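ASCH domain (Vibrio cholerae TMA 21, PDB 3S9X) is of unknown function but carries an ASCH domain of the PUA clan, a relationship consistent with a role in binding RNA. Local coordinates at residues Y103-E108 against L121-Q125; F13-Y17 against K155-H159; R57-E63 against L148-F154. All coordinates share one frame; numbering follows the deposited sequence.

Contact 1: residues Y103-E108 against L121-Q125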
loop_
_atom_site.group_PDB
_atom_site.type_symbol
_atom_site.label_atom_id
_atom_site.label_comp_id
_atom_site.label_asym_id
_atom_site.label_seq_id
_atom_site.Cartn_x
_atom_site.Cartn_y
_atom_site.Cartn_z
ATOM N N TYR A 103 -10.665 7.995 10.415
ATOM C CA TYR A 103 -9.349 8.329 10.943
ATOM C C TYR A 103 -9.308 8.302 12.490
ATOM O O TYR A 103 -8.447 7.615 13.070
ATOM C CB TYR A 103 -8.902 9.677 10.361
ATOM C CG TYR A 103 -7.595 10.147 10.963
ATOM C CD1 TYR A 103 -6.362 9.928 10.343
ATOM C CD2 TYR A 103 -7.572 10.821 12.161
ATOM C CE1 TYR A 103 -5.211 10.329 10.914
ATOM C CE2 TYR A 103 -6.396 11.248 12.767
ATOM C CZ TYR A 103 -5.214 10.979 12.137
ATOM O OH TYR A 103 -4.015 11.393 12.588
ATOM N N ASN A 104 -10.330 8.905 13.121
ATOM C CA ASN A 104 -10.330 8.996 14.564
ATOM C C ASN A 104 -10.717 7.699 15.290
ATOM O O ASN A 104 -10.754 7.692 16.493
ATOM C CB ASN A 104 -11.196 10.151 15.044
ATOM C CG ASN A 104 -12.598 10.158 14.542
ATOM O OD1 ASN A 104 -13.110 9.172 14.115
ATOM N ND2 ASN A 104 -13.266 11.363 14.666
ATOM N N GLN A 105 -11.036 6.660 14.522
ATOM C CA GLN A 105 -11.378 5.375 15.057
ATOM C C GLN A 105 -10.312 4.323 14.782
ATOM O O GLN A 105 -10.482 3.165 15.179
ATOM C CB GLN A 105 -12.723 4.879 14.524
ATOM C CG GLN A 105 -13.834 5.833 14.923
ATOM C CD GLN A 105 -14.069 5.876 16.391
ATOM O OE1 GLN A 105 -14.350 4.815 16.988
ATOM N NE2 GLN A 105 -13.918 7.041 17.009
ATOM N N VAL A 106 -9.207 4.689 14.153
ATOM C CA VAL A 106 -8.116 3.752 13.943
ATOM C C VAL A 106 -7.624 3.181 15.232
ATOM O O VAL A 106 -7.406 3.907 16.189
ATOM C CB VAL A 106 -7.003 4.411 13.117
ATOM C CG1 VAL A 106 -5.717 3.509 13.110
ATOM C CG2 VAL A 106 -7.490 4.668 11.664
ATOM N N SER A 107 -7.497 1.886 15.288
ATOM C CA SER A 107 -7.104 1.147 16.474
ATOM C C SER A 107 -5.631 1.023 16.694
ATOM O O SER A 107 -4.822 1.142 15.735
ATOM C CB SER A 107 -7.720 -0.272 16.396
ATOM O OG SER A 107 -7.073 -1.038 15.393
ATOM N N GLU A 108 -5.245 0.691 17.914
ATOM C CA GLU A 108 -3.852 0.372 18.210
ATOM C C GLU A 108 -3.397 -0.815 17.382
ATOM O O GLU A 108 -2.278 -0.848 16.905
ATOM C CB GLU A 108 -3.710 0.116 19.718
ATOM C CG GLU A 108 -3.870 1.366 20.608
ATOM C CD GLU A 108 -3.425 1.076 21.996
ATOM O OE1 GLU A 108 -3.933 0.083 22.506
ATOM O OE2 GLU A 108 -2.497 1.748 22.489
ATOM N N LEU A 121 -0.025 3.904 18.263
ATOM C CA LEU A 121 -1.073 4.713 17.604
ATOM C C LEU A 121 -0.650 6.181 17.599
ATOM O O LEU A 121 -0.890 6.858 16.633
ATOM C CB LEU A 121 -2.361 4.536 18.385
ATOM C CG LEU A 121 -3.570 5.249 17.840
ATOM C CD1 LEU A 121 -3.916 4.939 16.377
ATOM C CD2 LEU A 121 -4.736 4.984 18.766
ATOM N N ALA A 122 0.031 6.639 18.663
ATOM C CA ALA A 122 0.460 8.031 18.620
ATOM C C ALA A 122 1.382 8.349 17.409
ATOM O O ALA A 122 1.262 9.383 16.715
ATOM C CB ALA A 122 1.073 8.424 19.925
ATOM N N TRP A 123 2.334 7.470 17.167
ATOM C CA TRP A 123 3.264 7.653 16.050
ATOM C C TRP A 123 2.506 7.616 14.719
ATOM O O TRP A 123 2.713 8.424 13.853
ATOM C CB TRP A 123 4.350 6.549 16.109
ATOM C CG TRP A 123 5.531 6.785 15.213
ATOM C CD1 TRP A 123 6.789 7.269 15.592
ATOM C CD2 TRP A 123 5.610 6.553 13.836
ATOM N NE1 TRP A 123 7.587 7.351 14.527
ATOM C CE2 TRP A 123 6.890 6.996 13.412
ATOM C CE3 TRP A 123 4.719 6.152 12.912
ATOM C CZ2 TRP A 123 7.341 6.908 12.092
ATOM C CZ3 TRP A 123 5.151 6.057 11.586
ATOM C CH2 TRP A 123 6.435 6.475 11.174
ATOM N N TRP A 124 1.617 6.649 14.583
ATOM C CA TRP A 124 0.751 6.500 13.412
ATOM C C TRP A 124 -0.022 7.807 13.175
ATOM O O TRP A 124 -0.121 8.246 12.002
ATOM C CB TRP A 124 -0.167 5.254 13.614
ATOM C CG TRP A 124 -1.086 5.011 12.428
ATOM C CD1 TRP A 124 -0.920 4.105 11.424
ATOM C CD2 TRP A 124 -2.306 5.701 12.160
ATOM N NE1 TRP A 124 -1.963 4.198 10.524
ATOM C CE2 TRP A 124 -2.835 5.169 10.949
ATOM C CE3 TRP A 124 -3.042 6.708 12.836
ATOM C CZ2 TRP A 124 -4.023 5.652 10.354
ATOM C CZ3 TRP A 124 -4.181 7.161 12.213
ATOM C CH2 TRP A 124 -4.647 6.677 11.015
ATOM N N GLN A 125 -0.571 8.369 14.276
ATOM C CA GLN A 125 -1.377 9.594 14.124
ATOM C C GLN A 125 -0.561 10.751 13.647
ATOM O O GLN A 125 -0.986 11.523 12.794
ATOM C CB GLN A 125 -2.071 9.958 15.444
ATOM C CG GLN A 125 -3.151 9.002 15.780
ATOM C CD GLN A 125 -3.670 9.192 17.202
ATOM O OE1 GLN A 125 -2.939 9.614 18.086
ATOM N NE2 GLN A 125 -4.890 8.793 17.443
HETATM O O HOH W 1 -6.713 8.594 15.066
HETATM O O HOH W 2 -0.494 2.311 20.619
#
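Val106 stands over one face of the Trp124 indole, with CG1 3.8 Å from the centroid of the six-membered ring and 7° off its normal, a CH-pi contact. Its second methyl, CG2, reaches the rim of the same ring, 3.5 Å from Trp124 CH2. Trp124 extends from the helix with CG trans to the main-chain nitrogen (chi1 -179°), which carries the benzene end of the indole out to both Val106 and Tyr103. The Tyr103 ring passes that end obliquely, its plane turned 37° from the indole and CE1 lying 3.6 Å from Trp124 CZ3. The contact thus packs the loop that follows strand 89-102 of the ASCH-domain sheet against the first turn of helix 121-139, and Val106 and Trp124 both also touch Leu149 of strand 148-158. The indole is held in its rotation by a hydrogen bond from NE1 to Glu114 and by a stack with His128. Nearer the start of the helix, Leu121 CD1 rests 3.6 Å from Val106 O. Two waters complete the seam: one donates to Tyr103 O and accepts from Gln125 NE2, while the other gives its hydrogen to Glu108 OE2 and accepts from Leu121 N.

Contact 2: residues F13-Y17 against K155-H159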
loop_
_atom_site.group_PDB
_atom_site.type_symbol
_atom_site.label_atom_id
_atom_site.label_comp_id
_atom_site.label_asym_id
_atom_site.label_seq_id
_atom_site.Cartn_x
_atom_site.Cartn_y
_atom_site.Cartn_z
ATOM N N PHE A 13 10.466 -8.654 -12.483
ATOM C CA PHE A 13 10.366 -9.226 -11.138
ATOM C C PHE A 13 9.039 -9.921 -10.976
ATOM O O PHE A 13 8.950 -11.035 -10.421
ATOM C CB PHE A 13 10.550 -8.112 -10.104
ATOM C CG PHE A 13 10.865 -8.539 -8.685
ATOM C CD1 PHE A 13 12.112 -9.076 -8.397
ATOM C CD2 PHE A 13 10.003 -8.283 -7.676
ATOM C CE1 PHE A 13 12.457 -9.323 -7.082
ATOM C CE2 PHE A 13 10.372 -8.508 -6.360
ATOM C CZ PHE A 13 11.579 -9.050 -6.063
ATOM N N LEU A 14 7.964 -9.250 -11.404
ATOM C CA LEU A 14 6.630 -9.832 -11.347
ATOM C C LEU A 14 6.536 -11.119 -12.177
ATOM O O LEU A 14 5.954 -12.095 -11.726
ATOM C CB LEU A 14 5.636 -8.832 -11.860
ATOM C CG LEU A 14 4.134 -9.201 -11.875
ATOM C CD1 LEU A 14 3.584 -9.792 -10.544
ATOM C CD2 LEU A 14 3.276 -7.994 -12.344
ATOM N N GLU A 15 7.176 -11.103 -13.355
ATOM C CA GLU A 15 7.184 -12.326 -14.180
ATOM C C GLU A 15 7.915 -13.439 -13.484
ATOM O O GLU A 15 7.537 -14.610 -13.619
ATOM C CB GLU A 15 7.726 -12.091 -15.574
ATOM C CG GLU A 15 6.860 -11.271 -16.417
ATOM C CD GLU A 15 5.590 -11.995 -17.013
ATOM O OE1 GLU A 15 5.098 -11.459 -18.074
ATOM O OE2 GLU A 15 5.055 -13.038 -16.426
ATOM N N GLN A 16 8.970 -13.126 -12.693
ATOM C CA GLN A 16 9.637 -14.160 -11.921
ATOM C C GLN A 16 8.681 -14.775 -10.933
ATOM O O GLN A 16 8.650 -16.017 -10.768
ATOM C CB GLN A 16 10.908 -13.643 -11.234
ATOM C CG GLN A 16 12.024 -13.319 -12.165
ATOM C CD GLN A 16 13.275 -12.885 -11.546
ATOM O OE1 GLN A 16 14.399 -13.436 -11.817
ATOM N NE2 GLN A 16 13.164 -11.883 -10.765
ATOM N N TYR A 17 7.925 -13.958 -10.211
ATOM C CA TYR A 17 6.965 -14.520 -9.263
ATOM C C TYR A 17 5.952 -15.421 -10.014
ATOM O O TYR A 17 5.659 -16.488 -9.570
ATOM C CB TYR A 17 6.239 -13.412 -8.514
ATOM C CG TYR A 17 5.060 -13.925 -7.721
ATOM C CD1 TYR A 17 5.207 -14.937 -6.788
ATOM C CD2 TYR A 17 3.753 -13.473 -8.000
ATOM C CE1 TYR A 17 4.122 -15.458 -6.102
ATOM C CE2 TYR A 17 2.672 -14.005 -7.281
ATOM C CZ TYR A 17 2.852 -14.992 -6.316
ATOM O OH TYR A 17 1.811 -15.564 -5.634
ATOM N N LYS A 155 0.069 -9.358 2.263
ATOM C CA LYS A 155 1.091 -10.321 2.609
ATOM C C LYS A 155 2.141 -10.351 1.532
ATOM O O LYS A 155 1.818 -10.193 0.359
ATOM C CB LYS A 155 0.509 -11.694 2.825
ATOM C CG LYS A 155 -0.045 -12.345 1.599
ATOM C CD LYS A 155 -0.703 -13.708 1.781
ATOM C CE LYS A 155 -1.281 -14.285 0.513
ATOM N NZ LYS A 155 -1.977 -15.597 0.758
ATOM N N VAL A 156 3.398 -10.614 1.895
ATOM C CA VAL A 156 4.463 -10.830 0.951
ATOM C C VAL A 156 4.257 -12.197 0.277
ATOM O O VAL A 156 4.113 -13.171 0.999
ATOM C CB VAL A 156 5.850 -10.697 1.586
ATOM C CG1 VAL A 156 6.915 -11.094 0.612
ATOM C CG2 VAL A 156 6.067 -9.238 2.039
ATOM N N VAL A 157 4.348 -12.246 -1.066
ATOM C CA VAL A 157 4.343 -13.481 -1.822
ATOM C C VAL A 157 5.636 -13.752 -2.581
ATOM O O VAL A 157 5.840 -14.852 -3.093
ATOM C CB VAL A 157 3.099 -13.545 -2.771
ATOM C CG1 VAL A 157 1.795 -13.487 -1.933
ATOM C CG2 VAL A 157 3.136 -12.486 -3.892
ATOM N N TYR A 158 6.511 -12.759 -2.694
ATOM C CA TYR A 158 7.779 -12.964 -3.412
ATOM C C TYR A 158 8.797 -11.919 -3.000
ATOM O O TYR A 158 8.450 -10.785 -2.751
ATOM C CB TYR A 158 7.544 -12.880 -4.936
ATOM C CG TYR A 158 8.720 -13.376 -5.778
ATOM C CD1 TYR A 158 8.945 -14.725 -5.906
ATOM C CD2 TYR A 158 9.552 -12.544 -6.421
ATOM C CE1 TYR A 158 9.976 -15.226 -6.636
ATOM C CE2 TYR A 158 10.626 -13.008 -7.125
ATOM C CZ TYR A 158 10.823 -14.368 -7.251
ATOM O OH TYR A 158 11.887 -14.832 -7.988
ATOM N N HIS A 159 10.063 -12.288 -3.064
ATOM C CA HIS A 159 11.172 -11.359 -2.922
ATOM C C HIS A 159 12.443 -11.979 -3.471
ATOM O O HIS A 159 13.409 -11.296 -3.768
ATOM C CB HIS A 159 11.327 -10.894 -1.507
ATOM C CG HIS A 159 11.735 -11.967 -0.576
ATOM N ND1 HIS A 159 10.900 -12.880 0.034
ATOM C CD2 HIS A 159 12.983 -12.241 -0.115
ATOM C CE1 HIS A 159 11.625 -13.676 0.836
ATOM N NE2 HIS A 159 12.891 -13.339 0.698
ATOM O OXT HIS A 159 12.503 -13.222 -3.523
#
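Segment 13-17 of helix 8-19 runs almost at right angles to strand segment 155-158, the two axes approaching to 9.4 Å at an angle of 86°, and the backbones come nearest where Tyr17 CA lies 6.1 Å from Tyr158 CA. No hydrogen bond joins the segments; side chains fill the gap. Tyr158, its CG anti to the backbone N (chi1 -167°), reaches from the strand end to the helix and enters between Phe13 and Tyr17. It turns an edge to the face of Phe13 in a T-shaped pair, ring centroids 5.3 Å apart and planes at 73°. Against Tyr17 the fit is different: Tyr17 CB sits over a face of the Tyr158 ring, 4.1 Å from its centroid, while the two rings themselves are inclined obliquely. Farther out, Tyr158 OH comes to 3.6 Å from Gln16 CB. Val157 takes the other end of Tyr17, placing CG2 over the ring face 3.5 Å from Tyr17 CZ, and the Tyr17 hydroxyl is hydrogen-bonded to Tyr29. Val157 and Tyr158 both face Ile92 of strand 89-102, which probably helps both side chains turn to the helix, and the outcome is an aromatic cluster of Phe13, Tyr17 and Tyr158 built on a classic beta bulge.

Contact 3: residues R57-E63 against L148-F154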
loop_
_atom_site.group_PDB
_atom_site.type_symbol
_atom_site.label_atom_id
_atom_site.label_comp_id
_atom_site.label_asym_id
_atom_site.label_seq_id
_atom_site.Cartn_x
_atom_site.Cartn_y
_atom_site.Cartn_z
ATOM N N ARG A 57 2.276 -4.780 7.355
ATOM C CA ARG A 57 1.325 -5.726 6.739
ATOM C C ARG A 57 0.010 -5.040 6.397
ATOM O O ARG A 57 -0.987 -5.704 6.076
ATOM C CB ARG A 57 1.090 -6.904 7.718
ATOM C CG ARG A 57 2.351 -7.656 8.105
ATOM C CD ARG A 57 2.009 -8.803 9.047
ATOM N NE ARG A 57 1.404 -8.322 10.310
ATOM C CZ ARG A 57 2.045 -7.754 11.332
ATOM N NH1 ARG A 57 1.321 -7.327 12.378
ATOM N NH2 ARG A 57 3.392 -7.638 11.334
ATOM N N ALA A 58 -0.009 -3.697 6.431
ATOM C CA ALA A 58 -1.247 -2.939 6.187
ATOM C C ALA A 58 -0.833 -1.538 5.797
ATOM O O ALA A 58 0.295 -1.070 6.047
ATOM C CB ALA A 58 -2.138 -2.930 7.416
ATOM N N SER A 59 -1.764 -0.850 5.176
ATOM C CA SER A 59 -1.653 0.548 4.798
ATOM C C SER A 59 -3.015 1.164 4.709
ATOM O O SER A 59 -4.001 0.445 4.727
ATOM C CB SER A 59 -0.920 0.666 3.497
ATOM O OG SER A 59 -1.651 0.199 2.394
ATOM N N CYS A 60 -3.086 2.495 4.594
ATOM C CA CYS A 60 -4.359 3.137 4.447
ATOM C C CYS A 60 -4.228 4.390 3.542
ATOM O O CYS A 60 -3.125 4.845 3.186
ATOM C CB CYS A 60 -4.911 3.553 5.811
ATOM S SG CYS A 60 -4.042 4.819 6.682
ATOM N N SER A 61 -5.393 4.870 3.117
ATOM C CA SER A 61 -5.506 6.038 2.279
ATOM C C SER A 61 -6.862 6.712 2.504
ATOM O O SER A 61 -7.784 6.106 3.012
ATOM C CB SER A 61 -5.379 5.614 0.834
ATOM O OG SER A 61 -6.356 4.704 0.385
ATOM N N LEU A 62 -6.981 7.977 2.098
ATOM C CA LEU A 62 -8.242 8.680 2.198
ATOM C C LEU A 62 -9.268 8.123 1.261
ATOM O O LEU A 62 -9.057 7.973 0.077
ATOM C CB LEU A 62 -8.088 10.160 1.928
ATOM C CG LEU A 62 -7.160 10.975 2.844
ATOM C CD1 LEU A 62 -6.964 12.377 2.243
ATOM C CD2 LEU A 62 -7.760 11.064 4.247
ATOM N N GLU A 63 -10.434 7.813 1.802
ATOM C CA GLU A 63 -11.528 7.308 0.948
ATOM C C GLU A 63 -11.989 8.319 -0.125
ATOM O O GLU A 63 -12.434 7.920 -1.197
ATOM C CB GLU A 63 -12.694 6.924 1.824
ATOM C CG GLU A 63 -13.696 6.074 1.075
ATOM C CD GLU A 63 -14.779 6.818 0.415
ATOM O OE1 GLU A 63 -15.036 7.991 0.748
ATOM O OE2 GLU A 63 -15.373 6.194 -0.489
ATOM N N LEU A 148 -13.237 9.316 6.393
ATOM C CA LEU A 148 -13.068 7.883 6.202
ATOM C C LEU A 148 -11.769 7.533 5.513
ATOM O O LEU A 148 -11.356 8.237 4.601
ATOM C CB LEU A 148 -14.204 7.310 5.357
ATOM C CG LEU A 148 -15.522 7.008 5.977
ATOM C CD1 LEU A 148 -16.440 6.621 4.772
ATOM C CD2 LEU A 148 -15.390 5.901 7.105
ATOM N N LEU A 149 -11.197 6.411 5.947
ATOM C CA LEU A 149 -9.996 5.793 5.369
ATOM C C LEU A 149 -10.389 4.464 4.739
ATOM O O LEU A 149 -11.256 3.796 5.283
ATOM C CB LEU A 149 -8.913 5.608 6.416
ATOM C CG LEU A 149 -8.489 6.836 7.224
ATOM C CD1 LEU A 149 -7.385 6.416 8.215
ATOM C CD2 LEU A 149 -8.157 8.028 6.368
ATOM N N VAL A 150 -9.650 4.108 3.687
ATOM C CA VAL A 150 -9.655 2.755 3.191
ATOM C C VAL A 150 -8.448 2.027 3.744
ATOM O O VAL A 150 -7.302 2.476 3.561
ATOM C CB VAL A 150 -9.718 2.683 1.637
ATOM C CG1 VAL A 150 -9.551 1.248 1.103
ATOM C CG2 VAL A 150 -11.008 3.353 1.107
ATOM N N LEU A 151 -8.725 0.932 4.444
ATOM C CA LEU A 151 -7.687 0.093 5.102
ATOM C C LEU A 151 -7.420 -1.084 4.200
ATOM O O LEU A 151 -8.366 -1.787 3.769
ATOM C CB LEU A 151 -8.210 -0.428 6.412
ATOM C CG LEU A 151 -8.765 0.645 7.409
ATOM C CD1 LEU A 151 -9.065 -0.058 8.745
ATOM C CD2 LEU A 151 -7.869 1.864 7.643
ATOM N N GLU A 152 -6.133 -1.355 3.933
ATOM C CA GLU A 152 -5.715 -2.536 3.169
ATOM C C GLU A 152 -4.775 -3.391 4.016
ATOM O O GLU A 152 -3.896 -2.843 4.716
ATOM C CB GLU A 152 -4.965 -2.131 1.907
ATOM C CG GLU A 152 -5.787 -1.354 0.960
ATOM C CD GLU A 152 -4.942 -0.704 -0.183
ATOM O OE1 GLU A 152 -4.179 -1.452 -0.784
ATOM O OE2 GLU A 152 -5.190 0.485 -0.449
ATOM N N HIS A 153 -5.014 -4.691 4.052
ATOM C CA HIS A 153 -4.068 -5.628 4.613
ATOM C C HIS A 153 -3.452 -6.428 3.468
ATOM O O HIS A 153 -4.117 -6.661 2.433
ATOM C CB HIS A 153 -4.712 -6.542 5.616
ATOM C CG HIS A 153 -5.081 -5.884 6.905
ATOM N ND1 HIS A 153 -6.152 -5.056 7.057
ATOM C CD2 HIS A 153 -4.507 -5.984 8.112
ATOM C CE1 HIS A 153 -6.222 -4.676 8.330
ATOM N NE2 HIS A 153 -5.208 -5.176 8.976
ATOM N N PHE A 154 -2.229 -6.897 3.634
ATOM C CA PHE A 154 -1.532 -7.574 2.569
ATOM C C PHE A 154 -0.443 -8.523 3.160
ATOM O O PHE A 154 -0.101 -8.415 4.335
ATOM C CB PHE A 154 -0.965 -6.588 1.531
ATOM C CG PHE A 154 -0.121 -5.513 2.140
ATOM C CD1 PHE A 154 1.134 -5.744 2.653
ATOM C CD2 PHE A 154 -0.632 -4.211 2.240
ATOM C CE1 PHE A 154 1.895 -4.667 3.178
ATOM C CE2 PHE A 154 0.099 -3.185 2.785
ATOM C CZ PHE A 154 1.389 -3.425 3.228
HETATM O O HOH W 3 -2.910 2.364 1.107
HETATM O O HOH W 4 -1.441 -1.365 0.034
HETATM O O HOH W 5 -5.781 2.242 1.227
#
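Glu63, Phe154 and Val150 bury much of the surface between these strands, Glu63 and Phe154 near opposite ends of the pairing. The Phe154 ring lies flat against the neighbouring backbone: Arg57 C sits over its centre and Ala58 N is 3.5 Å from Phe154 CZ. A chi1 of 53°, which sets CG between the backbone N and the carbonyl carbon, folds the ring back over that peptide, while Phe154 N donates to Arg57 O from above the carbonyl plane. At the far end Glu63 N bonds to Leu148 O, and its side chain crosses Val150 at a slant, Glu63 CG 3.8 Å from the Val150 CG2 branch, with OE1 hydrogen-bonded to Ser67. Between them runs an antiparallel pairing in which 58-62 is an outermost strand of the five-stranded mixed sheet and 148-158 its inner neighbour. Hydrogen-bonded pairs Ser59-Glu152 and Ser61-Val150 alternate with non-hydrogen-bonded ones; Val150 N lies 2.8 Å from Ser61 O, and the Glu152 N to Ser59 O bond is nearly straight at 174°. On the face bearing Val150, water joins Ser59 OG to Glu152 OE1, and another water donates to Val150 O while bonding Ser61 OG, which is also hydrogen-bonded to Tyr66 OH. The reverse face is more apolar: Ala58 CB stands 4.1 Å from the centroid of the His153 ring, over its face, and Cys60 CB meets Leu151 CD2 at 3.9 Å, with Phe110 of helix 108-114 packed against Ala58, Leu151 and His153.

In the fold
From the N terminus, helix 8-19 supplies the first half of contact 2, which closes only when the last residues return at 155-159, so nearly the whole chain lies within its loop. Nested inside is contact 3, where 57-63 pairs with 148-154 after 84 intervening residues. Contact 1 is nested again, a short closure across helix 108-114. Contacts 2 and 3 share strand 148-158, their segments adjoining in sequence, although their centres are 21 Å apart. Contacts 1 and 3 touch directly, through Trp124 against Cys60 and through Tyr103 and Val106 against Leu149. Contacts 1 and 2 lie on opposite sides of the chain's centre: contact 2 sets helix 8-19 on the end of strand 148-158, and contact 1 packs the loop after strand 89-102 on helix 121-139.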